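Local structure of T-cell surface glycoprotein CD1A1 antigen (Gallus gallus, 3JVG) at residues Gly31-Gly36 with Tyr47-Leu52; Ile95-Gln100 with Thr161-Leu166; Thr107-Ala112 with Val156-Thr161; Thr204-Arg209 with Gly231-Asn236. The protein probably presents lipid antigens to T cells, as a CD1 glycoprotein that joins an MHC class I-like groove domain to an immunoglobulin C1-set domain. All blocks are in the same frame, centred on the assembly; numbering follows the deposited sequence.

Interaction 1 of 4, residues Gly31-Gly36 with Tyr47-Leu52; sequences GDVKMG and YYRPWL
M35 O accepts the backbone N-H of Y48 at 2.8 Å from M35 O to Y48 N, with an N-H...O angle of 167°. The bond ties an edge strand of the MHC class I-like groove sheet, 45-47, and the loop that follows it to strand 33-38, next to the antiparallel non-hydrogen-bonded pair G36-Y47. L52 CD2 is placed 3.2 Å from M35 O, but with chi1 at -110° the leucine departs from the staggered positions and this closeness is doubtful. The side chains of M35 and L52 cross at about a right angle. Along the strand, R49 CG packs on V33 CG1 at 3.9 Å. A salt bridge from R49 NE to D176, which also accepts from W51 NE1, holds the guanidinium; M35 and L52 both reach F169 on helix 148-172. The Y48 hydroxyl hydrogen-bonds to S37 and to an acidic side chain of the partner protein chain, probably beta2-microglobulin. The Y48 ring has K34 O at its edge, in plane, while G36 CA makes a CH-pi contact over one face, 3.9 Å from the ring centroid and 18° off the normal.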
# COMPACT_ATOMS: atom_id res chain seq x y z
N GLY A 31 0.82 -9.72 5.40
CA GLY A 31 2.00 -8.98 4.92
C GLY A 31 1.56 -8.06 3.79
O GLY A 31 0.66 -7.19 3.97
N ASP A 32 2.14 -8.23 2.60
CA ASP A 32 1.68 -7.43 1.46
C ASP A 32 0.87 -8.30 0.50
O ASP A 32 0.65 -7.91 -0.61
CB ASP A 32 2.85 -6.77 0.68
CG ASP A 32 3.88 -7.78 0.20
OD1 ASP A 32 3.72 -8.98 0.47
OD2 ASP A 32 4.88 -7.39 -0.48
N VAL A 33 0.49 -9.50 0.93
CA VAL A 33 -0.36 -10.35 0.09
C VAL A 33 -1.83 -10.00 0.35
O VAL A 33 -2.31 -10.10 1.52
CB VAL A 33 -0.14 -11.83 0.39
CG1 VAL A 33 -1.15 -12.67 -0.41
CG2 VAL A 33 1.33 -12.27 0.14
N LYS A 34 -2.52 -9.55 -0.70
CA LYS A 34 -3.92 -9.15 -0.54
C LYS A 34 -4.82 -10.38 -0.45
O LYS A 34 -4.93 -11.11 -1.42
CB LYS A 34 -4.34 -8.22 -1.67
CG LYS A 34 -3.72 -6.80 -1.52
CD LYS A 34 -3.97 -5.94 -2.80
CE LYS A 34 -3.44 -4.49 -2.64
NZ LYS A 34 -3.97 -3.49 -3.68
N MET A 35 -5.45 -10.59 0.72
CA MET A 35 -6.26 -11.79 0.92
C MET A 35 -7.62 -11.60 0.27
O MET A 35 -8.13 -12.51 -0.33
CB MET A 35 -6.44 -12.11 2.41
CG MET A 35 -5.11 -12.50 3.08
SD MET A 35 -5.48 -12.99 4.77
CE MET A 35 -6.01 -11.43 5.43
N GLY A 36 -8.19 -10.42 0.40
CA GLY A 36 -9.48 -10.11 -0.19
C GLY A 36 -9.93 -8.69 0.13
O GLY A 36 -9.16 -7.87 0.66
N TYR A 47 -12.55 -13.01 -2.16
CA TYR A 47 -11.39 -13.78 -1.73
C TYR A 47 -10.44 -13.92 -2.87
O TYR A 47 -10.81 -14.38 -3.93
CB TYR A 47 -11.79 -15.20 -1.30
CG TYR A 47 -12.72 -15.23 -0.13
CD1 TYR A 47 -14.11 -15.18 -0.31
CD2 TYR A 47 -12.23 -15.29 1.17
CE1 TYR A 47 -14.97 -15.20 0.77
CE2 TYR A 47 -13.08 -15.30 2.25
CZ TYR A 47 -14.44 -15.26 2.04
OH TYR A 47 -15.27 -15.24 3.13
N TYR A 48 -9.21 -13.48 -2.69
CA TYR A 48 -8.26 -13.38 -3.81
C TYR A 48 -7.28 -14.56 -3.88
O TYR A 48 -6.65 -14.76 -4.90
CB TYR A 48 -7.42 -12.11 -3.65
CG TYR A 48 -8.15 -10.77 -3.80
CD1 TYR A 48 -9.39 -10.68 -4.47
CD2 TYR A 48 -7.56 -9.59 -3.35
CE1 TYR A 48 -10.02 -9.46 -4.65
CE2 TYR A 48 -8.19 -8.37 -3.54
CZ TYR A 48 -9.42 -8.32 -4.18
OH TYR A 48 -10.05 -7.12 -4.36
N ARG A 49 -7.07 -15.27 -2.77
CA ARG A 49 -6.07 -16.33 -2.71
C ARG A 49 -6.78 -17.69 -2.56
O ARG A 49 -7.68 -17.83 -1.77
CB ARG A 49 -5.08 -16.10 -1.54
CG ARG A 49 -4.29 -14.73 -1.56
CD ARG A 49 -3.63 -14.45 -2.94
NE ARG A 49 -2.71 -15.53 -3.30
CZ ARG A 49 -2.49 -15.96 -4.54
NH1 ARG A 49 -3.14 -15.40 -5.54
NH2 ARG A 49 -1.63 -16.95 -4.79
N PRO A 50 -6.37 -18.68 -3.36
CA PRO A 50 -7.03 -19.97 -3.37
C PRO A 50 -6.87 -20.76 -2.08
O PRO A 50 -7.70 -21.60 -1.81
CB PRO A 50 -6.35 -20.71 -4.51
CG PRO A 50 -5.45 -19.76 -5.17
CD PRO A 50 -5.37 -18.51 -4.42
N TRP A 51 -5.83 -20.53 -1.30
CA TRP A 51 -5.67 -21.27 -0.02
C TRP A 51 -6.61 -20.77 1.11
O TRP A 51 -6.82 -21.45 2.10
CB TRP A 51 -4.20 -21.24 0.43
CG TRP A 51 -3.63 -19.81 0.47
CD1 TRP A 51 -2.90 -19.18 -0.51
CD2 TRP A 51 -3.76 -18.87 1.55
NE1 TRP A 51 -2.57 -17.89 -0.09
CE2 TRP A 51 -3.10 -17.68 1.16
CE3 TRP A 51 -4.38 -18.92 2.81
CZ2 TRP A 51 -3.05 -16.55 1.99
CZ3 TRP A 51 -4.32 -17.79 3.64
CH2 TRP A 51 -3.67 -16.64 3.22
N LEU A 52 -7.22 -19.60 0.94
CA LEU A 52 -8.08 -19.03 2.02
C LEU A 52 -9.28 -19.87 2.41
O LEU A 52 -9.38 -20.35 3.57
CB LEU A 52 -8.59 -17.65 1.62
CG LEU A 52 -8.24 -16.26 2.14
CD1 LEU A 52 -7.37 -16.15 3.40
CD2 LEU A 52 -7.78 -15.39 0.95

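Interaction 2 of 4, residues Ile95-Gln100 with Thr161-Leu166; sequences IGCELQ and TCVDIL
C97 and C162 meet sulfur against sulfur, joining the floor of the MHC class I-like groove to the helix above it. This pair forms a disulfide in this protein, but here the two SG atoms lie 2.7 Å apart. That is long for an intact S-S bond and short for a nonbonded contact, so the bonding state of this copy is doubtful. The dense part of the contact gathers round C97. Its SG takes the crowded position between backbone N and carbonyl carbon (chi1 57°), while the SG of C162 is anti to its own N (chi1 -163°); C162 CB approaches to 3.3 Å of C97 SG. V163 CG2 touches the same sulfur at 4.1 Å. Near L99 the packing thins to L166 CD2, which lies 3.8 Å from L99 CB and 3.7 Å from L99 N. No hydrogen bond crosses between the segments. On the looser side, D164 and T161 turn away from the strand, D164 to the exposed surface. E98 likewise points to the other face of the sheet, where it pairs with R106 and accepts from Q100 NE2. The axes of 161-166 and 95-99 cross at -57° and come within 7.9 Å; helix 148-172 lies above strands 6-18 and 105-113, whose L8 and I105 pack against L166 and V163.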
# COMPACT_ATOMS: atom_id res chain seq x y z
N ILE A 95 -6.84 -2.85 11.77
CA ILE A 95 -7.07 -3.77 12.87
C ILE A 95 -6.34 -5.05 12.59
O ILE A 95 -6.43 -5.57 11.45
CB ILE A 95 -8.59 -4.13 12.98
CG1 ILE A 95 -9.47 -2.87 13.05
CG2 ILE A 95 -8.87 -4.89 14.28
CD1 ILE A 95 -11.01 -3.20 13.18
N GLY A 96 -5.63 -5.58 13.59
CA GLY A 96 -4.87 -6.80 13.32
C GLY A 96 -3.89 -7.23 14.40
O GLY A 96 -4.01 -6.79 15.54
N CYS A 97 -2.92 -8.07 14.04
CA CYS A 97 -1.95 -8.56 14.98
C CYS A 97 -0.73 -8.95 14.22
O CYS A 97 -0.82 -9.21 13.01
CB CYS A 97 -2.47 -9.77 15.79
SG CYS A 97 -3.02 -11.17 14.73
N GLU A 98 0.40 -9.00 14.92
CA GLU A 98 1.67 -9.33 14.32
C GLU A 98 2.36 -10.35 15.23
O GLU A 98 2.27 -10.24 16.44
CB GLU A 98 2.52 -8.06 14.11
CG GLU A 98 3.98 -8.29 13.73
CD GLU A 98 4.89 -7.03 13.83
OE1 GLU A 98 6.14 -7.21 13.98
OE2 GLU A 98 4.38 -5.87 13.74
N LEU A 99 3.01 -11.34 14.64
CA LEU A 99 3.73 -12.36 15.35
C LEU A 99 5.21 -12.20 15.01
O LEU A 99 5.59 -12.35 13.86
CB LEU A 99 3.28 -13.75 14.87
CG LEU A 99 2.80 -14.91 15.77
CD1 LEU A 99 3.30 -16.22 15.20
CD2 LEU A 99 3.18 -14.85 17.29
N GLN A 100 6.05 -11.90 16.00
CA GLN A 100 7.51 -12.04 15.80
C GLN A 100 7.98 -13.49 15.83
O GLN A 100 7.21 -14.38 16.23
CB GLN A 100 8.29 -11.20 16.81
CG GLN A 100 8.43 -9.74 16.36
CD GLN A 100 7.69 -8.76 17.26
OE1 GLN A 100 7.98 -8.67 18.47
NE2 GLN A 100 6.76 -8.01 16.68
N THR A 161 -8.11 -14.78 18.80
CA THR A 161 -8.62 -15.20 17.54
C THR A 161 -7.82 -14.65 16.32
O THR A 161 -7.55 -15.41 15.39
CB THR A 161 -10.18 -15.16 17.45
OG1 THR A 161 -10.64 -14.46 16.30
CG2 THR A 161 -10.85 -14.75 18.72
N CYS A 162 -7.41 -13.38 16.36
CA CYS A 162 -6.56 -12.84 15.30
C CYS A 162 -5.25 -13.62 15.18
O CYS A 162 -4.87 -14.00 14.09
CB CYS A 162 -6.22 -11.38 15.57
SG CYS A 162 -5.63 -10.63 14.11
N VAL A 163 -4.57 -13.85 16.30
CA VAL A 163 -3.31 -14.61 16.37
C VAL A 163 -3.47 -16.06 15.88
O VAL A 163 -2.65 -16.57 15.07
CB VAL A 163 -2.72 -14.58 17.83
CG1 VAL A 163 -1.58 -15.56 18.02
CG2 VAL A 163 -2.28 -13.17 18.21
N ASP A 164 -4.52 -16.73 16.36
CA ASP A 164 -4.77 -18.08 15.95
C ASP A 164 -4.98 -18.16 14.45
O ASP A 164 -4.48 -19.08 13.82
CB ASP A 164 -6.00 -18.62 16.62
CG ASP A 164 -5.82 -18.85 18.13
OD1 ASP A 164 -4.69 -18.66 18.70
OD2 ASP A 164 -6.85 -19.21 18.74
N ILE A 165 -5.77 -17.25 13.89
CA ILE A 165 -5.99 -17.23 12.46
C ILE A 165 -4.69 -16.90 11.70
O ILE A 165 -4.37 -17.55 10.69
CB ILE A 165 -7.09 -16.28 12.05
CG1 ILE A 165 -8.43 -16.82 12.58
CG2 ILE A 165 -7.10 -16.10 10.50
CD1 ILE A 165 -9.59 -15.84 12.59
N LEU A 166 -3.93 -15.93 12.22
CA LEU A 166 -2.60 -15.65 11.69
C LEU A 166 -1.74 -16.93 11.56
O LEU A 166 -1.27 -17.23 10.46
CB LEU A 166 -1.85 -14.52 12.48
CG LEU A 166 -0.45 -14.14 11.97
CD1 LEU A 166 -0.41 -13.87 10.43
CD2 LEU A 166 0.24 -12.98 12.72

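Interaction 3 of 4, residues Thr107-Ala112 with Val156-Thr161; sequences TFFDIA and VLLNDT. With NAG (2-acetamido-2-deoxy-beta-D-glucopyranose), chain I.
L158 leans from its helix onto T107, F108 and F109, and its side chain can be traced atom by atom. L158 CB rests 3.8 Å from T107 CG2. From there chi1 of -69° sets CG anti to the carbonyl carbon, and the leucine forks over the strand. One branch, CD1, lies 3.9 Å from F109 CB and near the plane of the F109 ring, at its edge. The other branch, CD2, comes within 3.5 Å of F108 O, a backbone oxygen. The helix backbone takes part too, since L158 O is 3.5 Å from T107 CG2. All the touching residues belong to the MHC class I-like domain, where helix 148-172 forms one wall of the groove and strand 105-113 part of its floor; the segments run nearly antiparallel, their directions 155° apart. I95, F121 and L123 complete the surroundings of the leucine, and F109 meets W128 edge-to-face. The helix widens here into a pi-type turn: V156 O accepts from both D160 N and T161 N, the latter at 3.1 Å. N159 lies within this turn. Its OD1 reaches only to 4.1 Å of T107 CG2, whereas ND2 carries the N-linked sugar through a covalent bond of 1.5 Å to NAG C1, directed away from the strand.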
# COMPACT_ATOMS: atom_id res chain seq x y z
N THR A 107 -0.67 -6.43 18.95
CA THR A 107 -2.01 -6.26 18.42
C THR A 107 -2.21 -4.79 18.15
O THR A 107 -1.52 -3.95 18.75
CB THR A 107 -3.14 -6.72 19.41
OG1 THR A 107 -3.11 -5.89 20.60
CG2 THR A 107 -3.05 -8.17 19.73
N PHE A 108 -3.13 -4.46 17.25
CA PHE A 108 -3.43 -3.06 16.99
C PHE A 108 -4.87 -2.90 16.62
O PHE A 108 -5.45 -3.77 15.96
CB PHE A 108 -2.52 -2.47 15.89
CG PHE A 108 -2.45 -3.29 14.61
CD1 PHE A 108 -1.53 -4.31 14.48
CD2 PHE A 108 -3.26 -2.97 13.52
CE1 PHE A 108 -1.44 -5.04 13.31
CE2 PHE A 108 -3.17 -3.66 12.32
CZ PHE A 108 -2.27 -4.74 12.21
N PHE A 109 -5.46 -1.79 17.07
CA PHE A 109 -6.81 -1.48 16.62
C PHE A 109 -6.87 0.05 16.75
O PHE A 109 -7.00 0.58 17.87
CB PHE A 109 -7.86 -2.20 17.51
CG PHE A 109 -9.34 -1.97 17.11
CD1 PHE A 109 -10.34 -2.68 17.79
CD2 PHE A 109 -9.71 -1.12 16.09
CE1 PHE A 109 -11.70 -2.54 17.47
CE2 PHE A 109 -11.05 -0.94 15.76
CZ PHE A 109 -12.07 -1.66 16.46
N ASP A 110 -6.70 0.71 15.60
CA ASP A 110 -6.66 2.14 15.49
C ASP A 110 -7.76 2.64 14.55
O ASP A 110 -8.05 2.02 13.49
CB ASP A 110 -5.31 2.61 14.94
CG ASP A 110 -4.15 2.31 15.88
OD1 ASP A 110 -3.61 1.20 15.81
OD2 ASP A 110 -3.74 3.21 16.66
N ILE A 111 -8.35 3.76 14.94
CA ILE A 111 -9.24 4.51 14.11
C ILE A 111 -8.64 5.88 13.78
O ILE A 111 -8.07 6.59 14.64
CB ILE A 111 -10.60 4.55 14.75
CG1 ILE A 111 -11.09 3.06 14.89
CG2 ILE A 111 -11.53 5.43 13.95
CD1 ILE A 111 -12.25 2.87 15.77
N ALA A 112 -8.72 6.21 12.49
CA ALA A 112 -8.30 7.50 12.07
C ALA A 112 -9.50 8.37 11.66
O ALA A 112 -10.58 7.87 11.26
CB ALA A 112 -7.25 7.42 10.92
N VAL A 156 -10.25 -10.37 23.22
CA VAL A 156 -10.10 -11.75 22.79
C VAL A 156 -9.93 -11.84 21.28
O VAL A 156 -9.21 -12.71 20.80
CB VAL A 156 -11.29 -12.63 23.22
CG1 VAL A 156 -11.18 -13.97 22.60
CG2 VAL A 156 -11.26 -12.87 24.74
N LEU A 157 -10.65 -11.00 20.53
CA LEU A 157 -10.55 -11.02 19.08
C LEU A 157 -9.12 -10.70 18.69
O LEU A 157 -8.53 -11.39 17.85
CB LEU A 157 -11.52 -10.01 18.44
CG LEU A 157 -12.89 -10.65 17.97
CD1 LEU A 157 -13.04 -12.16 18.08
CD2 LEU A 157 -14.16 -10.00 18.43
N LEU A 158 -8.56 -9.64 19.29
CA LEU A 158 -7.19 -9.21 18.97
C LEU A 158 -6.15 -10.22 19.46
O LEU A 158 -5.33 -10.67 18.68
CB LEU A 158 -6.87 -7.80 19.53
CG LEU A 158 -7.58 -6.60 18.89
CD1 LEU A 158 -7.31 -5.33 19.78
CD2 LEU A 158 -7.21 -6.39 17.40
N ASN A 159 -6.22 -10.65 20.71
CA ASN A 159 -5.12 -11.41 21.31
C ASN A 159 -5.18 -12.92 21.06
O ASN A 159 -4.14 -13.57 21.12
CB ASN A 159 -4.96 -11.12 22.81
CG ASN A 159 -3.51 -11.36 23.32
OD1 ASN A 159 -2.56 -10.92 22.67
ND2 ASN A 159 -3.36 -12.05 24.46
N ASP A 160 -6.37 -13.46 20.79
CA ASP A 160 -6.54 -14.90 20.64
C ASP A 160 -6.95 -15.27 19.21
O ASP A 160 -6.23 -15.97 18.48
CB ASP A 160 -7.56 -15.44 21.66
CG ASP A 160 -7.20 -15.08 23.12
OD1 ASP A 160 -6.01 -15.20 23.54
OD2 ASP A 160 -8.10 -14.65 23.85
N THR A 161 -8.11 -14.78 18.80
CA THR A 161 -8.62 -15.20 17.54
C THR A 161 -7.82 -14.65 16.32
O THR A 161 -7.55 -15.41 15.39
CB THR A 161 -10.18 -15.16 17.45
OG1 THR A 161 -10.64 -14.46 16.30
CG2 THR A 161 -10.85 -14.75 18.72
C1 NAG I . -2.08 -12.41 25.08
C2 NAG I . -2.06 -12.05 26.59
C3 NAG I . -0.80 -12.57 27.32
C4 NAG I . -0.73 -14.10 27.17
C5 NAG I . -0.85 -14.54 25.68
C6 NAG I . -1.12 -16.06 25.62
C7 NAG I . -3.57 -10.23 27.18
C8 NAG I . -3.74 -8.78 27.48
N2 NAG I . -2.33 -10.64 26.88
O3 NAG I . -0.80 -12.21 28.70
O4 NAG I . 0.43 -14.62 27.83
O5 NAG I . -1.82 -13.82 24.88
O6 NAG I . -1.01 -16.59 24.32
O7 NAG I . -4.56 -10.99 27.23

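Interaction 4 of 4, residues Thr204-Arg209 with Gly231-Asn236; sequences TSFYPR and GTVLPN
R209 presents one face of its guanidinium to V233, with V233 CB over it, offset toward the rim. The approach is oblique and spread along the arginine: V233 CG1 lies 3.9 Å from R209 CG and 3.8 Å from R209 NE, while V233 CB is 3.7 Å from R209 NH2. A chi1 of -167° sets R209 CG anti to the backbone N, and the chain, extended from there to NE, runs on to the valine. F206 touches the same valine weakly, its CZ 4.5 Å from V233 CG1, and its ring has the carbonyl oxygens of P208 and R209 at the edge, in plane; the peptide before P208 is cis. At the other end of the contact T204 and N236 cross at about a right angle. N236 ND2 donates to T204 OG1 over a long 3.3 Å, with an N-H...O angle of 145° and the hydroxyl 23° out of the amide plane. That amide is also fixed by Q242 at OD1 and T240 at ND2, and T204 OG1 has a further bond to the backbone of the partner protein chain, probably beta2-microglobulin. Within the immunoglobulin C1-set sandwich, strands 197-206 and 228-235 flank strand 241-249 in one sheet. The chain turns a corner at S205, where S205 and F206 both face Y241 of strand 241-249 in a G1 beta bulge.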
# COMPACT_ATOMS: atom_id res chain seq x y z
N THR A 204 14.19 -3.68 -10.85
CA THR A 204 12.80 -4.13 -10.86
C THR A 204 12.66 -5.64 -10.66
O THR A 204 13.68 -6.40 -10.54
CB THR A 204 12.11 -3.63 -12.18
OG1 THR A 204 10.65 -3.75 -12.10
CG2 THR A 204 12.72 -4.33 -13.41
N SER A 205 11.40 -6.08 -10.59
CA SER A 205 11.06 -7.49 -10.52
C SER A 205 11.32 -8.17 -9.17
O SER A 205 11.20 -9.36 -9.10
CB SER A 205 11.80 -8.29 -11.59
OG SER A 205 11.43 -7.80 -12.86
N PHE A 206 11.62 -7.45 -8.09
CA PHE A 206 12.02 -8.19 -6.91
C PHE A 206 10.83 -8.41 -6.00
O PHE A 206 9.91 -7.59 -5.92
CB PHE A 206 13.22 -7.57 -6.18
CG PHE A 206 13.03 -6.13 -5.80
CD1 PHE A 206 13.30 -5.10 -6.71
CD2 PHE A 206 12.57 -5.79 -4.54
CE1 PHE A 206 13.08 -3.80 -6.36
CE2 PHE A 206 12.40 -4.46 -4.15
CZ PHE A 206 12.63 -3.47 -5.06
N TYR A 207 10.86 -9.55 -5.33
CA TYR A 207 9.94 -9.85 -4.25
C TYR A 207 10.69 -10.81 -3.35
O TYR A 207 11.36 -11.73 -3.85
CB TYR A 207 8.65 -10.53 -4.77
CG TYR A 207 7.63 -10.70 -3.64
CD1 TYR A 207 6.72 -9.68 -3.34
CD2 TYR A 207 7.63 -11.85 -2.85
CE1 TYR A 207 5.82 -9.82 -2.33
CE2 TYR A 207 6.72 -12.00 -1.80
CZ TYR A 207 5.82 -10.98 -1.56
OH TYR A 207 4.91 -11.08 -0.58
N PRO A 208 10.60 -10.61 -2.02
CA PRO A 208 9.83 -9.61 -1.24
C PRO A 208 10.43 -8.19 -1.25
O PRO A 208 11.53 -7.98 -1.75
CB PRO A 208 9.87 -10.19 0.20
CG PRO A 208 11.18 -10.97 0.24
CD PRO A 208 11.37 -11.53 -1.14
N ARG A 209 9.72 -7.26 -0.64
CA ARG A 209 9.99 -5.83 -0.71
C ARG A 209 11.35 -5.35 -0.12
O ARG A 209 11.94 -4.46 -0.69
CB ARG A 209 8.80 -5.09 -0.09
CG ARG A 209 8.77 -3.57 -0.35
CD ARG A 209 7.52 -2.96 0.34
NE ARG A 209 7.07 -1.71 -0.26
CZ ARG A 209 7.42 -0.51 0.20
NH1 ARG A 209 8.21 -0.42 1.26
NH2 ARG A 209 6.97 0.61 -0.40
N GLY A 231 15.64 6.29 -3.96
CA GLY A 231 14.26 6.68 -4.20
C GLY A 231 13.39 5.90 -3.26
O GLY A 231 13.87 5.32 -2.31
N THR A 232 12.10 5.90 -3.54
CA THR A 232 11.17 5.14 -2.76
C THR A 232 10.78 3.87 -3.57
O THR A 232 10.88 3.88 -4.79
CB THR A 232 9.95 6.01 -2.35
OG1 THR A 232 9.17 6.31 -3.52
CG2 THR A 232 10.43 7.32 -1.73
N VAL A 233 10.42 2.80 -2.88
CA VAL A 233 10.06 1.54 -3.54
C VAL A 233 8.67 1.67 -4.17
O VAL A 233 7.75 2.18 -3.52
CB VAL A 233 10.04 0.39 -2.51
CG1 VAL A 233 9.54 -0.93 -3.10
CG2 VAL A 233 11.46 0.24 -1.88
N LEU A 234 8.51 1.19 -5.40
CA LEU A 234 7.28 1.38 -6.14
C LEU A 234 6.70 0.01 -6.47
O LEU A 234 7.44 -0.93 -6.75
CB LEU A 234 7.52 2.20 -7.45
CG LEU A 234 8.02 3.64 -7.41
CD1 LEU A 234 8.49 4.14 -8.77
CD2 LEU A 234 6.84 4.53 -6.92
N PRO A 235 5.36 -0.12 -6.44
CA PRO A 235 4.85 -1.46 -6.71
C PRO A 235 4.71 -1.79 -8.19
O PRO A 235 4.32 -0.97 -8.96
CB PRO A 235 3.45 -1.43 -6.08
CG PRO A 235 3.03 0.11 -6.17
CD PRO A 235 4.33 0.84 -5.98
N ASN A 236 4.94 -3.04 -8.56
CA ASN A 236 4.42 -3.52 -9.86
C ASN A 236 3.12 -4.27 -9.66
O ASN A 236 2.78 -4.72 -8.55
CB ASN A 236 5.43 -4.44 -10.55
CG ASN A 236 6.72 -3.73 -10.86
OD1 ASN A 236 6.69 -2.61 -11.37
ND2 ASN A 236 7.86 -4.34 -10.51

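Interactions 1, 2 and 3 belong to the groove domain, and interaction 4 to the immunoglobulin domain. Interactions 2 and 3 are close neighbours, their centres about 8 Å apart: they share T161 and helix 148-172, and their strands are adjacent, G96 N lying 3.0 Å from F108 O. Interaction 1 meets the same sheet about 15 Å from the centre of interaction 2. Side chains of M35, C162 and F109 each lie about 4 Å from unidentified bound molecules, consistent with contacts that border the groove. Interaction 4 is about 29 Å from interaction 3, centre to centre, yet it touches interaction 1 across the domain boundary, with Y207 OH 2.6 Å from D32 OD1, a probable hydrogen bond.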